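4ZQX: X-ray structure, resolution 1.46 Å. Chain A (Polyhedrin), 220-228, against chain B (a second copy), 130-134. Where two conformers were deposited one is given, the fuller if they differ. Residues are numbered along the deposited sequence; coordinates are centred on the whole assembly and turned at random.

Chain A, residues 220-228: YHASNYGMT
Chain B, residues 130-134: TEEYS

This is a small contact, 363 Å² summed over both sides, in which the end of a helix in one polyhedrin copy meets an irregular segment of a second copy through one backbone hydrogen bond and a pair of tyrosines packed edge to face.

On chain A the helix enters from earlier in the chain and runs to Tyr A225, with a wider pi-type turn at 220-222. Tyr A225 N bonds to His A221 O at 3.1 Å, and Gly A226 N and Met A227 N both reach Ala A222 O, at 2.9 and 3.1 Å. Gly A226 then leaves helical geometry with phi/psi 88/43. There a CB would be jammed against the carbonyl O of the preceding residue, which by itself calls for glycine; it would also point toward the partner, 3.7 Å from Glu B132 OE2. Met A227 continues extended at -110/118.

Chain B is extended through Glu B131 (-72/139) and Glu B132 (-158/145), then bends at Tyr B133 (-61/-32). The register is set by Tyr A225 opposite Glu B132, CA to CA 4.5 Å. Close by, Tyr B133 N donates to Tyr A225 O at 2.9 Å with an N-H...O angle of 176°, nearly straight. The same carbonyl oxygen, Tyr A225 O, lies 3.5 Å from Glu B132 CG.

Tyr B133 has its CA-to-CB bond toward chain A, with chi1 -80° (m) and chi2 -46°. Tyr A225, also m at -68° with chi2 -47°, sets CB over the face of that ring, 4.0 Å from its centroid and 28° off the normal, a CH-pi contact. The edge of the Tyr A225 ring turns toward the same ring's face, centroids 5.7 Å apart and planes at 57°. Met A227 (t, p, p) adds apolar packing, its CB 3.9 Å from Tyr B133 CE2. His A221 (t, chi2 -48°) meets Tyr B133 rim to rim, centroids 6.0 Å apart and planes at 39°.

Glu B131 borders the other tyrosine: its O lies at the edge of the Tyr A225 ring, 3.5 Å from CD1. Its side chain (m, t, chi3 10°) works through water 1, which donates to Glu B131 OE1 at 2.6 Å and is hydrogen-bonded to Tyr A225 OH, also at 2.6 Å. The rule to read here is economical: a helix-end carbonyl fixes the partner backbone, and the CB and ring of the same residue pack against the tyrosine that donates to it.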

ATOM      1  N   TYR A 220      -8.016 -23.196  12.369  1.00 31.43           N
ATOM      2  CA  TYR A 220      -6.734 -22.954  11.700  1.00 31.82           C
ATOM      3  C   TYR A 220      -6.269 -21.498  11.711  1.00 33.39           C
ATOM      4  O   TYR A 220      -5.151 -21.213  11.277  1.00 35.98           O
ATOM      5  CB  TYR A 220      -6.783 -23.520  10.268  1.00 31.49           C
ATOM      6  CG  TYR A 220      -7.120 -24.987  10.286  1.00 30.97           C
ATOM      7  CD1 TYR A 220      -6.458 -25.854  11.147  1.00 32.42           C
ATOM      8  CD2 TYR A 220      -8.157 -25.497   9.518  1.00 30.32           C
ATOM      9  CE1 TYR A 220      -6.788 -27.203  11.207  1.00 31.89           C
ATOM     10  CE2 TYR A 220      -8.501 -26.850   9.579  1.00 31.42           C
ATOM     11  CZ  TYR A 220      -7.805 -27.686  10.433  1.00 30.78           C
ATOM     12  OH  TYR A 220      -8.131 -29.004  10.522  1.00 29.27           O
ATOM     13  N   HIS A 221      -7.089 -20.593  12.242  1.00 30.74           N
ATOM     14  CA  HIS A 221      -6.649 -19.209  12.475  1.00 30.51           C
ATOM     15  C   HIS A 221      -6.796 -18.832  13.954  1.00 31.71           C
ATOM     16  O   HIS A 221      -5.792 -18.657  14.670  1.00 31.50           O
ATOM     17  CB  HIS A 221      -7.447 -18.228  11.589  1.00 30.05           C
ATOM     18  CG  HIS A 221      -6.937 -16.817  11.600  1.00 33.34           C
ATOM     19  ND1 HIS A 221      -6.635 -16.122  12.754  1.00 34.48           N
ATOM     20  CD2 HIS A 221      -6.718 -15.953  10.579  1.00 36.03           C
ATOM     21  CE1 HIS A 221      -6.236 -14.901  12.441  1.00 34.48           C
ATOM     22  NE2 HIS A 221      -6.277 -14.773  11.128  1.00 39.12           N
ATOM     23  N   ALA A 222      -8.039 -18.704  14.405  1.00 31.04           N
ATOM     24  CA  ALA A 222      -8.323 -18.217  15.764  1.00 29.97           C
ATOM     25  C   ALA A 222      -7.554 -18.984  16.857  1.00 30.96           C
ATOM     26  O   ALA A 222      -6.798 -18.375  17.622  1.00 30.86           O
ATOM     27  CB  ALA A 222      -9.801 -18.274  16.029  1.00 29.67           C
ATOM     28  N   SER A 223      -7.736 -20.304  16.937  1.00 31.40           N
ATOM     29  CA  SER A 223      -7.081 -21.086  17.994  1.00 31.27           C
ATOM     30  C   SER A 223      -5.616 -21.392  17.702  1.00 30.51           C
ATOM     31  O   SER A 223      -4.889 -21.839  18.592  1.00 33.67           O
ATOM     32  CB  SER A 223      -7.827 -22.400  18.289  1.00 32.38           C
ATOM     33  OG  SER A 223      -7.788 -23.281  17.188  1.00 34.00           O
ATOM     34  N   ASN A 224      -5.174 -21.165  16.473  1.00 30.58           N
ATOM     35  CA  ASN A 224      -3.776 -21.401  16.133  1.00 30.37           C
ATOM     36  C   ASN A 224      -2.920 -20.280  16.723  1.00 31.12           C
ATOM     37  O   ASN A 224      -1.798 -20.507  17.182  1.00 31.52           O
ATOM     38  CB  ASN A 224      -3.598 -21.444  14.607  1.00 32.27           C
ATOM     39  CG  ASN A 224      -2.312 -22.137  14.180  1.00 34.08           C
ATOM     40  OD1 ASN A 224      -2.053 -23.274  14.567  1.00 34.78           O
ATOM     41  ND2 ASN A 224      -1.505 -21.457  13.367  1.00 35.12           N
ATOM     42  N   TYR A 225      -3.456 -19.061  16.683  1.00 30.46           N
ATOM     43  CA  TYR A 225      -2.672 -17.860  17.023  1.00 31.45           C
ATOM     44  C   TYR A 225      -3.113 -17.112  18.282  1.00 31.68           C
ATOM     45  O   TYR A 225      -2.409 -16.222  18.755  1.00 32.11           O
ATOM     46  CB  TYR A 225      -2.672 -16.893  15.842  1.00 31.27           C
ATOM     47  CG  TYR A 225      -1.911 -17.381  14.627  1.00 31.90           C
ATOM     48  CD1 TYR A 225      -0.636 -17.919  14.742  1.00 32.06           C
ATOM     49  CD2 TYR A 225      -2.475 -17.302  13.357  1.00 34.75           C
ATOM     50  CE1 TYR A 225       0.055 -18.351  13.631  1.00 34.34           C
ATOM     51  CE2 TYR A 225      -1.776 -17.733  12.230  1.00 36.89           C
ATOM     52  CZ  TYR A 225      -0.516 -18.258  12.377  1.00 36.61           C
ATOM     53  OH  TYR A 225       0.178 -18.680  11.264  1.00 39.65           O
ATOM     54  N   GLY A 226      -4.274 -17.460  18.820  1.00 31.79           N
ATOM     55  CA  GLY A 226      -4.755 -16.858  20.051  1.00 33.37           C
ATOM     56  C   GLY A 226      -5.563 -15.583  19.886  1.00 33.01           C
ATOM     57  O   GLY A 226      -5.358 -14.640  20.633  1.00 36.01           O
ATOM     58  N   MET A 227      -6.461 -15.560  18.905  1.00 32.63           N
ATOM     59  CA  MET A 227      -7.514 -14.550  18.826  1.00 32.04           C
ATOM     60  C   MET A 227      -8.830 -15.252  19.121  1.00 30.97           C
ATOM     61  O   MET A 227      -9.236 -16.143  18.391  1.00 32.09           O
ATOM     62  CB  MET A 227      -7.590 -13.918  17.436  1.00 33.55           C
ATOM     63  CG  MET A 227      -8.578 -12.734  17.352  1.00 33.40           C
ATOM     64  SD  MET A 227      -7.990 -11.255  18.220  1.00 33.76           S
ATOM     65  CE  MET A 227      -6.963 -10.516  16.946  1.00 36.04           C
ATOM     66  N   THR A 228      -9.504 -14.842  20.188  1.00 28.63           N
ATOM     67  CA  THR A 228     -10.766 -15.457  20.543  1.00 30.30           C
ATOM     68  C   THR A 228     -11.862 -14.913  19.635  1.00 30.41           C
ATOM     69  O   THR A 228     -11.915 -13.723  19.397  1.00 32.12           O
ATOM     70  CB  THR A 228     -11.093 -15.157  22.025  1.00 33.03           C
ATOM     71  OG1 THR A 228      -9.995 -15.598  22.841  1.00 35.00           O
ATOM     72  CG2 THR A 228     -12.353 -15.865  22.453  1.00 35.27           C
TER
ATOM     73  N   THR B 130       6.873 -21.079  18.083  1.00 32.09           N
ATOM     74  CA  THR B 130       5.426 -21.049  18.227  1.00 32.22           C
ATOM     75  C   THR B 130       4.924 -19.615  18.072  1.00 31.55           C
ATOM     76  O   THR B 130       4.921 -18.817  19.018  1.00 32.72           O
ATOM     77  CB  THR B 130       5.030 -21.604  19.600  1.00 33.75           C
ATOM     78  OG1 THR B 130       5.607 -22.908  19.759  1.00 34.35           O
ATOM     79  CG2 THR B 130       3.530 -21.680  19.750  1.00 33.89           C
ATOM     80  N   GLU B 131       4.503 -19.290  16.862  1.00 30.28           N
ATOM     81  CA  GLU B 131       3.996 -17.965  16.570  1.00 30.25           C
ATOM     82  C   GLU B 131       2.632 -17.757  17.210  1.00 30.05           C
ATOM     83  O   GLU B 131       1.788 -18.639  17.203  1.00 31.31           O
ATOM     84  CB  GLU B 131       3.964 -17.764  15.062  1.00 30.60           C
ATOM     85  CG  GLU B 131       5.373 -17.795  14.481  1.00 32.35           C
ATOM     86  CD  GLU B 131       5.434 -17.744  12.967  1.00 36.58           C
ATOM     87  OE1 GLU B 131       4.405 -17.489  12.316  1.00 35.94           O
ATOM     88  OE2 GLU B 131       6.539 -17.960  12.433  1.00 40.07           O
ATOM     89  N   GLU B 132       2.428 -16.572  17.768  1.00 28.42           N
ATOM     90  CA  GLU B 132       1.222 -16.288  18.535  1.00 29.61           C
ATOM     91  C   GLU B 132       1.016 -14.778  18.571  1.00 29.55           C
ATOM     92  O   GLU B 132       1.997 -14.026  18.605  1.00 31.13           O
ATOM     93  CB  GLU B 132       1.409 -16.863  19.945  1.00 33.56           C
ATOM     94  CG  GLU B 132       0.296 -16.646  20.902  1.00 38.00           C
ATOM     95  CD  GLU B 132       0.468 -17.467  22.148  1.00 36.71           C
ATOM     96  OE1 GLU B 132       1.623 -17.840  22.486  1.00 35.07           O
ATOM     97  OE2 GLU B 132      -0.558 -17.748  22.789  1.00 38.89           O
ATOM     98  N   TYR B 133      -0.241 -14.329  18.552  1.00 31.04           N
ATOM     99  CA  TYR B 133      -0.529 -12.890  18.491  1.00 30.68           C
ATOM    100  C   TYR B 133       0.027 -12.120  19.685  1.00 31.76           C
ATOM    101  O   TYR B 133       0.425 -10.974  19.542  1.00 33.15           O
ATOM    102  CB  TYR B 133      -2.043 -12.619  18.381  1.00 31.77           C
ATOM    103  CG  TYR B 133      -2.599 -12.785  16.986  1.00 32.62           C
ATOM    104  CD1 TYR B 133      -1.948 -12.232  15.892  1.00 32.52           C
ATOM    105  CD2 TYR B 133      -3.765 -13.500  16.759  1.00 32.49           C
ATOM    106  CE1 TYR B 133      -2.444 -12.375  14.629  1.00 32.63           C
ATOM    107  CE2 TYR B 133      -4.266 -13.660  15.478  1.00 29.38           C
ATOM    108  CZ  TYR B 133      -3.598 -13.092  14.430  1.00 30.56           C
ATOM    109  OH  TYR B 133      -4.066 -13.238  13.162  1.00 31.68           O
ATOM    110  N   SER B 134       0.076 -12.749  20.853  1.00 31.75           N
ATOM    111  CA  SER B 134       0.546 -12.082  22.072  0.60 33.59           C
ATOM    112  C   SER B 134       2.006 -11.668  21.993  1.00 32.33           C
ATOM    113  O   SER B 134       2.423 -10.734  22.672  1.00 34.19           O
ATOM    114  CB  SER B 134       0.374 -12.992  23.292  0.60 35.45           C
ATOM    115  OG  SER B 134      -0.983 -13.152  23.632  0.60 37.76           O
TER
HETATM  116  O   HOH W   1       2.688 -19.274  11.569  1.00 41.78           O